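Local atomic coordinates of N-(5'-phosphoribosyl)anthranilate isomerase (PDB entry 5LHF), a protein that catalyses the isomerisation of N-(5-phospho-beta-D-ribosyl)anthranilate to 1-(2-carboxyphenylamino)-1-deoxy-D-ribulose 5-phosphate, the third step of tryptophan synthesis from chorismate. Residues 160-165 and 181-186. Numbering follows the deposited sequence.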
loop_
_atom_site.group_PDB
_atom_site.type_symbol
_atom_site.label_atom_id
_atom_site.label_comp_id
_atom_site.label_asym_id
_atom_site.label_seq_id
_atom_site.Cartn_x
_atom_site.Cartn_y
_atom_site.Cartn_z
ATOM N N VAL A 160 6.969 -3.038 -1.692
ATOM C CA VAL A 160 6.586 -1.748 -1.133
ATOM C C VAL A 160 6.405 -1.945 0.367
ATOM O O VAL A 160 5.566 -2.748 0.796
ATOM C CB VAL A 160 5.290 -1.214 -1.770
ATOM C CG1 VAL A 160 4.884 0.123 -1.135
ATOM C CG2 VAL A 160 5.440 -1.063 -3.280
ATOM N N LEU A 161 7.194 -1.235 1.167
ATOM C CA LEU A 161 7.125 -1.342 2.621
ATOM C C LEU A 161 6.074 -0.385 3.166
ATOM O O LEU A 161 6.057 0.797 2.800
ATOM C CB LEU A 161 8.482 -1.023 3.248
ATOM C CG LEU A 161 8.605 -1.194 4.769
ATOM C CD1 LEU A 161 8.447 -2.647 5.196
ATOM C CD2 LEU A 161 9.961 -0.609 5.250
ATOM N N ALA A 162 5.208 -0.889 4.049
ATOM C CA ALA A 162 4.111 -0.089 4.588
ATOM C C ALA A 162 3.929 -0.397 6.066
ATOM O O ALA A 162 4.486 -1.362 6.601
ATOM C CB ALA A 162 2.796 -0.350 3.841
ATOM N N GLY A 163 3.109 0.425 6.718
ATOM C CA GLY A 163 2.753 0.188 8.102
ATOM C C GLY A 163 3.448 1.104 9.088
ATOM O O GLY A 163 4.617 0.900 9.420
ATOM N N GLY A 164 2.727 2.122 9.557
ATOM C CA GLY A 164 3.218 3.000 10.603
ATOM C C GLY A 164 4.439 3.826 10.265
ATOM O O GLY A 164 5.147 4.248 11.177
ATOM N N LEU A 165 4.705 4.081 8.985
ATOM C CA LEU A 165 5.849 4.903 8.609
ATOM C C LEU A 165 5.545 6.371 8.854
ATOM O O LEU A 165 4.421 6.829 8.644
ATOM C CB LEU A 165 6.201 4.690 7.136
ATOM C CG LEU A 165 6.678 3.283 6.820
ATOM C CD1 LEU A 165 6.960 3.119 5.320
ATOM C CD2 LEU A 165 7.915 2.942 7.672
ATOM N N GLY A 181 9.947 0.424 -2.612
ATOM C CA GLY A 181 8.970 1.475 -2.437
ATOM C C GLY A 181 8.556 1.584 -0.987
ATOM O O GLY A 181 8.834 0.711 -0.167
ATOM N N VAL A 182 7.907 2.701 -0.672
ATOM C CA VAL A 182 7.333 2.907 0.648
ATOM C C VAL A 182 5.925 3.442 0.462
ATOM O O VAL A 182 5.634 4.131 -0.523
ATOM C CB VAL A 182 8.158 3.877 1.524
ATOM C CG1 VAL A 182 9.495 3.240 1.942
ATOM C CG2 VAL A 182 8.388 5.203 0.801
ATOM N N ASP A 183 5.061 3.124 1.428
ATOM C CA ASP A 183 3.666 3.545 1.475
ATOM C C ASP A 183 3.393 4.167 2.837
ATOM O O ASP A 183 3.767 3.591 3.864
ATOM C CB ASP A 183 2.731 2.349 1.234
ATOM C CG ASP A 183 1.273 2.730 1.260
ATOM O OD1 ASP A 183 0.745 3.084 0.198
ATOM O OD2 ASP A 183 0.638 2.638 2.334
ATOM N N VAL A 184 2.746 5.336 2.852
ATOM C CA VAL A 184 2.507 6.081 4.088
ATOM C C VAL A 184 1.112 6.682 4.032
ATOM O O VAL A 184 0.655 7.097 2.966
ATOM C CB VAL A 184 3.574 7.186 4.303
ATOM C CG1 VAL A 184 3.540 8.214 3.182
ATOM C CG2 VAL A 184 3.406 7.875 5.661
ATOM N N SER A 185 0.441 6.736 5.182
ATOM C CA SER A 185 -0.872 7.365 5.252
ATOM C C SER A 185 -0.947 8.307 6.444
ATOM O O SER A 185 -0.722 9.515 6.292
ATOM C CB SER A 185 -1.974 6.301 5.332
ATOM O OG SER A 185 -3.265 6.900 5.299
ATOM N N SER A 186 -1.247 7.779 7.642
ATOM C CA SER A 186 -1.415 8.671 8.786
ATOM C C SER A 186 -0.119 9.374 9.185
ATOM O O SER A 186 -0.177 10.416 9.841
ATOM C CB SER A 186 -2.000 7.915 9.986
ATOM O OG SER A 186 -1.153 6.874 10.423
HETATM O O HOH W 1 3.073 3.348 6.597
HETATM O O HOH W 2 1.726 5.989 7.616
#
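Leu-161 ties strand 160-162 to strand 181-184 through both of its backbone polar atoms; these are the last two parallel strands of the TIM barrel, joined by helix 170-177 in a beta-alpha-beta crossover. Leu-161 N donates to Gly-181 O at 2.9 Å, nearly straight at 170°. Leu-161 O accepts from Asp-183 N, also at 2.9 Å but more bent at 149°. Each acceptor takes a CA-H as well: Val-160 CA lies 3.5 Å from Gly-181 O, and Val-182 CA meets Leu-161 O.

Past Ala-162 the backbones part, and water takes over the ladder. One water donates a hydrogen bond to Asp-183 O (2.8 Å) and accepts from Leu-165 N and, weakly, from Gly-163 N. A second donates to Leu-165 O and accepts from Ser-185 N at 2.9 Å, carrying the link just past strand 181-184. TIM-barrel active sites lie at the C-terminal ends of the strands, and in this family the loops after these two probably help bind the substrate's phosphate.

On the barrel's inner side, Asp-183 CB packs against Ala-162 CB and Val-160 CG1. With CG anti to its backbone N (chi1 -180°), the carboxylate points away from that N; OD2 stays beside Ala-162 CB, and OD1 forms a salt bridge with Lys-7 NZ on strand 5-9, across the seam that closes the barrel. On the helix side, Leu-165 crosses Val-182 at about a right angle, both also touching Phe-202 of helix 196-207. The CD1 methyl of Leu-165 ends 4.1 Å from Val-182 CB and 3.5 Å from Asp-183 O, the same carbonyl oxygen that the first water grips.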